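Local coordinates for phosphoribosylaminoimidazole carboxylase, ATPase subunit (Thermotoga maritima, PDB 3AX6), which probably catalyses the ATP-dependent joining of 5-aminoimidazole ribonucleotide and bicarbonate into N5-carboxyaminoimidazole ribonucleotide, a step of de novo purine biosynthesis, at residues K176-M181 and C192-M198; M181-N185 and V232-E236; D208-P213 and P298-N303; E271-T275 and G291-I297. One frame throughout, in Å; residues are numbered along the deposited sequence.

Contact 1 of 4, residues K176-M181 and C192-M198; sequences KELAVM and CYPVVEM. With ADP (adenosine-5'-diphosphate), chain E.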
# COMPACT_ATOMS: atom_id res chain seq x y z
N LYS A 176 4.68 -29.84 9.80
CA LYS A 176 4.74 -28.43 9.41
C LYS A 176 3.55 -27.71 10.03
O LYS A 176 2.51 -28.33 10.28
CB LYS A 176 4.68 -28.29 7.89
CG LYS A 176 5.87 -28.87 7.16
CD LYS A 176 6.62 -27.78 6.43
CE LYS A 176 7.92 -28.31 5.85
NZ LYS A 176 8.61 -27.28 5.03
N GLU A 177 3.71 -26.42 10.28
CA GLU A 177 2.61 -25.63 10.84
C GLU A 177 2.18 -24.68 9.74
O GLU A 177 2.99 -23.94 9.19
CB GLU A 177 3.05 -24.90 12.11
CG GLU A 177 3.23 -25.87 13.29
CD GLU A 177 3.42 -25.17 14.63
OE1 GLU A 177 2.61 -24.27 14.94
OE2 GLU A 177 4.36 -25.54 15.37
N LEU A 178 0.90 -24.74 9.39
CA LEU A 178 0.36 -23.95 8.30
C LEU A 178 -0.69 -22.92 8.68
O LEU A 178 -1.35 -23.03 9.71
CB LEU A 178 -0.23 -24.90 7.25
CG LEU A 178 0.63 -26.12 6.90
CD1 LEU A 178 -0.20 -27.10 6.08
CD2 LEU A 178 1.87 -25.71 6.13
N ALA A 179 -0.84 -21.91 7.82
CA ALA A 179 -1.82 -20.86 8.04
C ALA A 179 -2.46 -20.44 6.73
O ALA A 179 -1.83 -20.47 5.67
CB ALA A 179 -1.16 -19.65 8.71
N VAL A 180 -3.73 -20.05 6.79
CA VAL A 180 -4.43 -19.60 5.59
C VAL A 180 -5.48 -18.56 5.95
O VAL A 180 -6.28 -18.76 6.87
CB VAL A 180 -5.10 -20.78 4.86
CG1 VAL A 180 -5.91 -21.58 5.83
CG2 VAL A 180 -5.99 -20.26 3.73
N MSE A 181 -5.45 -17.44 5.24
CA MSE A 181 -6.41 -16.38 5.45
C MSE A 181 -7.63 -16.69 4.58
O MSE A 181 -7.48 -17.10 3.43
CB MSE A 181 -5.85 -15.02 5.01
CG MSE A 181 -4.52 -14.62 5.63
SE MSE A 181 -4.57 -14.53 7.55
CE MSE A 181 -5.92 -13.17 7.79
N CYS A 192 -10.50 -17.40 -0.57
CA CYS A 192 -9.45 -18.11 0.14
C CYS A 192 -8.06 -17.78 -0.41
O CYS A 192 -7.84 -17.75 -1.61
CB CYS A 192 -9.70 -19.62 0.07
SG CYS A 192 -8.67 -20.59 1.20
N TYR A 193 -7.13 -17.54 0.51
CA TYR A 193 -5.76 -17.20 0.16
C TYR A 193 -4.89 -18.44 0.09
O TYR A 193 -5.32 -19.53 0.44
CB TYR A 193 -5.18 -16.23 1.19
CG TYR A 193 -5.63 -14.80 0.96
CD1 TYR A 193 -4.97 -13.97 0.06
CD2 TYR A 193 -6.75 -14.29 1.62
CE1 TYR A 193 -5.41 -12.67 -0.18
CE2 TYR A 193 -7.20 -13.00 1.39
CZ TYR A 193 -6.53 -12.20 0.49
OH TYR A 193 -7.00 -10.92 0.27
N PRO A 194 -3.66 -18.28 -0.42
CA PRO A 194 -2.81 -19.47 -0.48
C PRO A 194 -2.51 -19.91 0.96
O PRO A 194 -2.64 -19.12 1.90
CB PRO A 194 -1.56 -18.95 -1.19
CG PRO A 194 -2.10 -17.86 -2.07
CD PRO A 194 -3.07 -17.16 -1.16
N VAL A 195 -2.13 -21.17 1.14
CA VAL A 195 -1.79 -21.62 2.47
C VAL A 195 -0.32 -21.26 2.63
O VAL A 195 0.45 -21.37 1.68
CB VAL A 195 -2.03 -23.16 2.64
CG1 VAL A 195 -2.30 -23.80 1.31
CG2 VAL A 195 -0.85 -23.81 3.32
N VAL A 196 0.07 -20.80 3.82
CA VAL A 196 1.47 -20.43 4.04
C VAL A 196 2.12 -21.32 5.09
O VAL A 196 1.45 -21.99 5.87
CB VAL A 196 1.62 -18.95 4.44
CG1 VAL A 196 1.15 -18.07 3.31
CG2 VAL A 196 0.86 -18.66 5.72
N GLU A 197 3.45 -21.30 5.09
CA GLU A 197 4.25 -22.11 5.99
C GLU A 197 4.95 -21.29 7.06
O GLU A 197 5.57 -20.27 6.77
CB GLU A 197 5.29 -22.88 5.17
CG GLU A 197 6.21 -23.83 5.94
CD GLU A 197 7.31 -24.43 5.05
OE1 GLU A 197 7.09 -24.63 3.84
OE2 GLU A 197 8.41 -24.73 5.57
N MSE A 198 4.83 -21.74 8.31
CA MSE A 198 5.49 -21.08 9.42
C MSE A 198 6.89 -21.68 9.47
O MSE A 198 7.04 -22.89 9.60
CB MSE A 198 4.78 -21.37 10.75
CG MSE A 198 3.31 -20.99 10.79
SE MSE A 198 3.01 -19.15 10.28
CE MSE A 198 3.44 -18.30 11.96
PB ADP E . -0.53 -20.13 21.52
O1B ADP E . -0.65 -19.85 20.06
O2B ADP E . 0.98 -19.81 22.00
O3B ADP E . -1.63 -19.16 22.35
PA ADP E . -0.69 -22.78 20.67
O1A ADP E . -1.92 -23.60 20.57
O2A ADP E . -0.41 -22.09 19.23
O3A ADP E . -0.89 -21.70 21.89
O5' ADP E . 0.54 -23.77 21.10
C5' ADP E . 1.78 -23.20 20.64
C4' ADP E . 2.69 -24.28 20.07
O4' ADP E . 2.61 -25.51 20.86
C3' ADP E . 2.28 -24.66 18.63
O3' ADP E . 2.88 -23.79 17.65
C2' ADP E . 2.73 -26.11 18.52
O2' ADP E . 4.09 -26.20 18.07
C1' ADP E . 2.55 -26.66 19.96
N9 ADP E . 1.29 -27.41 20.10
C8 ADP E . 0.03 -26.90 20.26
N7 ADP E . -0.85 -27.86 20.34
C5 ADP E . -0.22 -29.04 20.25
C6 ADP E . -0.62 -30.41 20.27
N6 ADP E . -1.95 -30.73 20.41
N1 ADP E . 0.31 -31.37 20.14
C2 ADP E . 1.61 -31.08 20.00
N3 ADP E . 2.03 -29.81 19.97
C4 ADP E . 1.17 -28.78 20.09
O HOH W 1 6.19 -25.45 10.14
O HOH W 2 -2.79 -17.20 3.56
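Ala179 sets its CB against Val196 CG2, 3.7 Å away, on the face of the sheet that also carries Met198, whose SE lies 4.5 Å from the same CB. Ala179 and Val196 form a hydrogen-bonded antiparallel pair in the beta hairpin of strands 174-184 and 190-198, in the ATP-grasp domain. Ala179 N gives its hydrogen to Val196 O (3.0 Å) and Val196 N returns one to Ala179 O (2.7 Å); Met198 N to Glu177 O and Tyr193 N to Met181 O, both 3.0 Å, continue the pairing on either side. Pro194 has no N-H to offer, and near it a water accepts from Met181 N (3.2 Å) and donates to Pro194 O (2.5 Å). The other face carries Leu178 and Val195, with Leu178 CB 4.1 Å from Val195 CG2, and Val180, whose CG2 meets Cys192 SG at 3.7 Å; helix 218-235 covers Val180, Cys192 and Val195. Glu197 is on this face too, and its OE2 makes a salt bridge to Lys176 NZ at 2.6 Å; Arg215 shares that oxygen. Glu177 turns its carboxylate away from the hairpin and into the nucleotide site, where it holds the ribose of ADP by both hydroxyls: O3' donates to Glu177 OE1 and O2' to Glu177 OE2, each at 2.8 Å.

Contact 2 of 4, residues M181-N185 and V232-E236; sequences MVARN and VEALE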
# COMPACT_ATOMS: atom_id res chain seq x y z
N MSE A 181 -5.45 -17.44 5.24
CA MSE A 181 -6.41 -16.38 5.45
C MSE A 181 -7.63 -16.69 4.58
O MSE A 181 -7.48 -17.10 3.43
CB MSE A 181 -5.85 -15.02 5.01
CG MSE A 181 -4.52 -14.62 5.63
SE MSE A 181 -4.57 -14.53 7.55
CE MSE A 181 -5.92 -13.17 7.79
N VAL A 182 -8.82 -16.51 5.13
CA VAL A 182 -10.04 -16.72 4.37
C VAL A 182 -11.07 -15.65 4.77
O VAL A 182 -11.36 -15.43 5.95
CB VAL A 182 -10.57 -18.18 4.55
CG1 VAL A 182 -10.46 -18.60 5.99
CG2 VAL A 182 -12.02 -18.26 4.09
N ALA A 183 -11.59 -14.95 3.78
CA ALA A 183 -12.56 -13.90 4.05
C ALA A 183 -13.94 -14.32 3.58
O ALA A 183 -14.07 -15.09 2.61
CB ALA A 183 -12.15 -12.62 3.35
N ARG A 184 -14.96 -13.82 4.25
CA ARG A 184 -16.33 -14.14 3.89
C ARG A 184 -17.25 -12.94 4.11
O ARG A 184 -17.09 -12.19 5.08
CB ARG A 184 -16.82 -15.34 4.73
CG ARG A 184 -18.25 -15.78 4.44
CD ARG A 184 -18.60 -17.05 5.23
NE ARG A 184 -19.98 -17.50 5.03
CZ ARG A 184 -21.06 -16.88 5.49
NH1 ARG A 184 -20.94 -15.76 6.20
NH2 ARG A 184 -22.26 -17.38 5.27
N ASN A 185 -18.19 -12.79 3.18
CA ASN A 185 -19.22 -11.74 3.15
C ASN A 185 -20.43 -12.21 3.92
O ASN A 185 -20.54 -13.38 4.25
CB ASN A 185 -19.72 -11.52 1.72
CG ASN A 185 -19.02 -10.43 1.02
OD1 ASN A 185 -19.26 -10.18 -0.16
ND2 ASN A 185 -18.14 -9.74 1.74
N VAL A 232 -14.73 -20.98 8.40
CA VAL A 232 -15.42 -19.71 8.28
C VAL A 232 -16.86 -19.93 7.82
O VAL A 232 -17.75 -19.15 8.15
CB VAL A 232 -14.65 -18.77 7.32
CG1 VAL A 232 -14.42 -19.45 5.99
CG2 VAL A 232 -15.43 -17.48 7.13
N GLU A 233 -17.10 -21.01 7.06
CA GLU A 233 -18.45 -21.30 6.59
C GLU A 233 -19.32 -21.74 7.77
O GLU A 233 -20.48 -21.33 7.88
CB GLU A 233 -18.43 -22.41 5.54
CG GLU A 233 -17.99 -21.98 4.14
CD GLU A 233 -19.06 -21.22 3.37
OE1 GLU A 233 -18.91 -21.10 2.14
OE2 GLU A 233 -20.03 -20.75 3.99
N ALA A 234 -18.77 -22.58 8.64
CA ALA A 234 -19.51 -23.06 9.80
C ALA A 234 -19.82 -21.88 10.71
O ALA A 234 -20.92 -21.78 11.26
CB ALA A 234 -18.70 -24.10 10.55
N LEU A 235 -18.86 -20.99 10.86
CA LEU A 235 -19.04 -19.81 11.69
C LEU A 235 -19.98 -18.82 11.02
O LEU A 235 -20.55 -17.96 11.69
CB LEU A 235 -17.70 -19.08 11.93
CG LEU A 235 -16.70 -19.50 13.01
CD1 LEU A 235 -17.43 -19.76 14.31
CD2 LEU A 235 -15.95 -20.73 12.57
N GLU A 236 -20.15 -18.94 9.70
CA GLU A 236 -20.96 -17.99 8.95
C GLU A 236 -20.27 -16.66 9.20
O GLU A 236 -20.90 -15.61 9.36
CB GLU A 236 -22.40 -17.94 9.47
CG GLU A 236 -23.32 -18.98 8.87
CD GLU A 236 -24.69 -18.98 9.52
OE1 GLU A 236 -25.61 -19.64 8.98
OE2 GLU A 236 -24.85 -18.33 10.58
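A single extended arginine, Arg184, reaches from the end of a strand across the C-terminus of a helix, with chi1 to chi3 all t, and supplies much of the contact. Its CB lies 3.5 Å from Val232 CG2, while the guanidinium arrives beside the last residues of helix 218-235. There Arg184 NE makes a weak hydrogen bond, part of a salt bridge, to Glu233 OE2 at 3.4 Å, and NH1 donates to the backbone oxygen of Gly237. The helix ends in a Schellman motif with Glu236, at positive phi, as its C-prime residue, and the peptide carbon of Glu236 sits over one face of the guanidinium. Two residues before Arg184, Val182 CG2 packs on Val232 CG1 at 3.3 Å, so the helix lies against strand 174-184 of the large antiparallel sheet, both within the ATP-grasp domain. Phe241 of the neighbouring strand also touches Val232. Since the bond to Glu233 is weak and NH1 is hydrogen-bonded to the backbone of Gly237, the arginine's hold on the helix end does not rest on charge pairing alone.

Contact 3 of 4, residues D208-P213 and P298-N303; sequences DTVIAP and PAVMVN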
# COMPACT_ATOMS: atom_id res chain seq x y z
N ASP A 208 9.65 -16.65 14.04
CA ASP A 208 8.42 -16.36 13.31
C ASP A 208 8.75 -15.72 11.96
O ASP A 208 9.14 -14.54 11.86
CB ASP A 208 7.52 -15.44 14.15
CG ASP A 208 6.05 -15.49 13.73
OD1 ASP A 208 5.21 -14.87 14.42
OD2 ASP A 208 5.74 -16.13 12.70
N THR A 209 8.61 -16.52 10.92
CA THR A 209 8.86 -16.13 9.54
C THR A 209 7.89 -16.96 8.67
O THR A 209 7.80 -18.17 8.82
CB THR A 209 10.33 -16.43 9.14
OG1 THR A 209 10.41 -16.71 7.74
CG2 THR A 209 10.86 -17.60 9.92
N VAL A 210 7.16 -16.29 7.79
CA VAL A 210 6.18 -16.95 6.93
C VAL A 210 6.70 -17.21 5.51
O VAL A 210 7.38 -16.36 4.93
CB VAL A 210 4.87 -16.12 6.86
CG1 VAL A 210 3.87 -16.77 5.92
CG2 VAL A 210 4.28 -15.99 8.24
N ILE A 211 6.37 -18.38 4.97
CA ILE A 211 6.77 -18.74 3.62
C ILE A 211 5.52 -18.90 2.77
O ILE A 211 4.65 -19.72 3.08
CB ILE A 211 7.55 -20.08 3.59
CG1 ILE A 211 8.84 -19.98 4.41
CG2 ILE A 211 7.88 -20.44 2.15
CD1 ILE A 211 9.55 -21.31 4.61
N ALA A 212 5.43 -18.13 1.70
CA ALA A 212 4.28 -18.18 0.81
C ALA A 212 4.71 -18.49 -0.61
O ALA A 212 5.51 -17.76 -1.19
CB ALA A 212 3.53 -16.84 0.84
N PRO A 213 4.20 -19.59 -1.20
CA PRO A 213 3.25 -20.53 -0.59
C PRO A 213 4.00 -21.62 0.18
O PRO A 213 5.18 -21.86 -0.06
CB PRO A 213 2.50 -21.09 -1.79
CG PRO A 213 3.57 -21.12 -2.84
CD PRO A 213 4.27 -19.79 -2.66
N PRO A 298 6.00 -15.68 -5.21
CA PRO A 298 6.33 -16.28 -3.90
C PRO A 298 6.92 -15.23 -2.97
O PRO A 298 7.54 -14.27 -3.42
CB PRO A 298 7.33 -17.36 -4.27
CG PRO A 298 6.82 -17.83 -5.60
CD PRO A 298 6.52 -16.52 -6.30
N ALA A 299 6.75 -15.42 -1.67
CA ALA A 299 7.26 -14.45 -0.71
C ALA A 299 7.60 -15.02 0.66
O ALA A 299 7.02 -16.00 1.12
CB ALA A 299 6.25 -13.32 -0.55
N VAL A 300 8.56 -14.38 1.31
CA VAL A 300 8.98 -14.76 2.64
C VAL A 300 8.93 -13.50 3.49
O VAL A 300 9.55 -12.49 3.15
CB VAL A 300 10.41 -15.35 2.63
CG1 VAL A 300 10.85 -15.68 4.06
CG2 VAL A 300 10.44 -16.61 1.77
N MSE A 301 8.15 -13.54 4.56
CA MSE A 301 8.03 -12.39 5.45
C MSE A 301 8.71 -12.71 6.77
O MSE A 301 8.55 -13.82 7.30
CB MSE A 301 6.57 -12.04 5.71
CG MSE A 301 6.40 -10.86 6.66
SE MSE A 301 5.14 -11.19 8.09
CE MSE A 301 6.28 -12.19 9.28
N VAL A 302 9.45 -11.74 7.30
CA VAL A 302 10.16 -11.90 8.56
C VAL A 302 9.83 -10.72 9.47
O VAL A 302 9.87 -9.56 9.05
CB VAL A 302 11.71 -11.94 8.36
CG1 VAL A 302 12.41 -11.95 9.70
CG2 VAL A 302 12.10 -13.16 7.56
N ASN A 303 9.52 -11.02 10.73
CA ASN A 303 9.20 -9.99 11.70
C ASN A 303 10.45 -9.30 12.21
O ASN A 303 11.48 -9.93 12.40
CB ASN A 303 8.45 -10.57 12.90
CG ASN A 303 7.03 -10.96 12.57
OD1 ASN A 303 6.28 -10.17 12.00
ND2 ASN A 303 6.65 -12.18 12.93
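Asp208, at the exposed start of 208-213, places OD1 3.4 Å from Asn303 ND2, while Asn303 OD1 is hydrogen-bonded to Asn264 ND2. At Thr209 the chain enters an antiparallel pairing with strand 299-303, their short axes 4.7 Å apart and their directions 170° apart. Thr209 and Val302 form a non-hydrogen-bonded pair; Thr209 CA approaches Met301 O to 3.2 Å in a CA-H...O contact, and its OG1 adds a weak hydrogen bond to that oxygen at 3.5 Å. Val210 pairs with Met301 through Val210 N to Met301 O and Met301 N to Val210 O, both 2.9 Å. Ile211, opposite Val300, points to the same face as Thr209, where helix 354-364 covers both Ile211 and Val300. Ala212 closes the pairing with two short bonds to Ala299, Ala212 N to Ala299 O and Ala299 N to Ala212 O, each 2.7 Å. A cis peptide then leads into Pro213, whose CD rests 4.2 Å from Pro298 CB. Here the ATP-grasp domain and the C-terminal PurK domain share one continuous sheet: strand 190-198 flanks 209-212 on its other edge, and strand 343-350 flanks 299-305. The seam is held mainly by main-chain hydrogen bonds, with few close side-chain contacts across it, so at this point the two domains are joined through sheet pairing, which depends little on side-chain identity.

Contact 4 of 4, residues E271-T275 and G291-I297; sequences EACVT and GSTELLI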
# COMPACT_ATOMS: atom_id res chain seq x y z
N GLU A 271 2.35 -7.72 -0.30
CA GLU A 271 3.39 -7.69 -1.32
C GLU A 271 3.24 -8.71 -2.44
O GLU A 271 3.74 -8.47 -3.54
CB GLU A 271 4.76 -7.91 -0.69
CG GLU A 271 5.03 -7.24 0.65
CD GLU A 271 5.09 -5.72 0.56
OE1 GLU A 271 5.45 -5.19 -0.52
OE2 GLU A 271 4.78 -5.06 1.57
N ALA A 272 2.58 -9.84 -2.18
CA ALA A 272 2.50 -10.89 -3.19
C ALA A 272 1.14 -11.31 -3.74
O ALA A 272 1.06 -12.22 -4.57
CB ALA A 272 3.21 -12.12 -2.66
N CYS A 273 0.08 -10.68 -3.27
CA CYS A 273 -1.25 -11.03 -3.75
C CYS A 273 -1.93 -9.81 -4.35
O CYS A 273 -1.55 -8.68 -4.07
CB CYS A 273 -2.09 -11.60 -2.60
SG CYS A 273 -1.59 -13.26 -2.06
N VAL A 274 -2.92 -10.07 -5.19
CA VAL A 274 -3.64 -8.99 -5.84
C VAL A 274 -4.27 -8.07 -4.79
O VAL A 274 -4.02 -6.86 -4.80
CB VAL A 274 -4.71 -9.57 -6.79
CG1 VAL A 274 -5.53 -8.43 -7.41
CG2 VAL A 274 -4.03 -10.38 -7.89
N THR A 275 -5.07 -8.63 -3.88
CA THR A 275 -5.69 -7.82 -2.84
C THR A 275 -5.21 -8.23 -1.45
O THR A 275 -5.27 -9.40 -1.06
CB THR A 275 -7.26 -7.85 -2.90
OG1 THR A 275 -7.79 -8.36 -1.68
CG2 THR A 275 -7.73 -8.69 -4.04
N GLY A 291 -12.18 -9.33 -3.21
CA GLY A 291 -11.13 -9.22 -4.21
C GLY A 291 -10.32 -10.48 -4.44
O GLY A 291 -10.21 -11.35 -3.57
N SER A 292 -9.74 -10.58 -5.63
CA SER A 292 -8.92 -11.73 -6.01
C SER A 292 -7.79 -12.03 -5.02
O SER A 292 -7.11 -11.11 -4.55
CB SER A 292 -8.31 -11.50 -7.38
OG SER A 292 -7.19 -12.35 -7.56
N THR A 293 -7.56 -13.30 -4.73
CA THR A 293 -6.49 -13.68 -3.82
C THR A 293 -5.31 -14.29 -4.57
O THR A 293 -4.49 -14.97 -3.96
CB THR A 293 -6.95 -14.73 -2.80
OG1 THR A 293 -7.29 -15.94 -3.49
CG2 THR A 293 -8.14 -14.22 -1.98
N GLU A 294 -5.23 -14.03 -5.87
CA GLU A 294 -4.15 -14.59 -6.70
C GLU A 294 -2.76 -14.24 -6.18
O GLU A 294 -2.49 -13.10 -5.82
CB GLU A 294 -4.30 -14.12 -8.16
CG GLU A 294 -3.31 -14.74 -9.14
CD GLU A 294 -3.45 -14.20 -10.57
OE1 GLU A 294 -2.62 -14.57 -11.43
OE2 GLU A 294 -4.38 -13.41 -10.83
N LEU A 295 -1.87 -15.23 -6.13
CA LEU A 295 -0.51 -15.02 -5.67
C LEU A 295 0.31 -14.66 -6.89
O LEU A 295 0.49 -15.48 -7.79
CB LEU A 295 0.06 -16.29 -5.02
CG LEU A 295 1.48 -16.20 -4.45
CD1 LEU A 295 1.49 -15.32 -3.22
CD2 LEU A 295 1.97 -17.58 -4.08
N LEU A 296 0.81 -13.42 -6.93
CA LEU A 296 1.58 -12.93 -8.06
C LEU A 296 3.02 -13.42 -8.05
O LEU A 296 3.64 -13.59 -9.11
CB LEU A 296 1.56 -11.40 -8.07
CG LEU A 296 0.20 -10.71 -8.17
CD1 LEU A 296 0.39 -9.20 -8.05
CD2 LEU A 296 -0.47 -11.07 -9.49
N ILE A 297 3.57 -13.65 -6.87
CA ILE A 297 4.95 -14.10 -6.75
C ILE A 297 5.19 -14.61 -5.35
O ILE A 297 4.65 -14.07 -4.40
CB ILE A 297 5.92 -12.91 -7.02
CG1 ILE A 297 7.38 -13.37 -6.94
CG2 ILE A 297 5.70 -11.81 -5.97
CD1 ILE A 297 8.35 -12.32 -7.46
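The end of helix 268-272 and the residues after it run antiparallel to a loop, 291-297, that leads toward strand 299-305; the directions of 272-275 and 291-297 differ by 173°. Backbone bonds carry the pairing: Leu296 N donates to Ala272 O at 2.7 Å, and Val274 N to Glu294 O at 3.1 Å. Between them Cys273 and Leu295 form a single beta bridge, their CA atoms 4.5 Å apart, and Cys273 CA meets Glu294 O at 3.2 Å in a CA-H...O contact. Just before it, Ser292 OG accepts from Glu294 N at 3.1 Å, an ST turn that bends the chain ahead of the bridge. Leu295 CD1 touches both Ala272 CB (3.7 Å) and Cys273 SG (3.9 Å), while Val274 CG2 packs on Leu296 CD2 at 4.0 Å. This part of the fold meets the second subunit of the homodimer: Val350 of that subunit packs on Val274, Ile297 of that subunit on Leu296, and Leu296 of that subunit on Ile297.

How the contacts relate
Contacts 1, 2 and 3 all draw on the large antiparallel sheet. Contacts 1 and 2, centres about 15 Å apart, share Met181 and strand 174-184; their segments alternate along the chain. Contact 3 lies on the neighbouring strand, its centre about 10 Å from that of contact 1, and Glu197 O probably accepts a hydrogen bond from Ile211 N at 2.7 Å. Contact 4 falls between the two strands of contact 3 in sequence, its centre about 14 Å from those of contacts 1 and 3. It reaches contact 1 through Tyr193 OH and Thr275 O, 2.7 Å apart, and contact 3 where Pro213 CD meets Leu295 CD2 at 3.5 Å. The sheet thus connects the nucleotide site, the C-terminal domain and, through contact 4, the subunit interface.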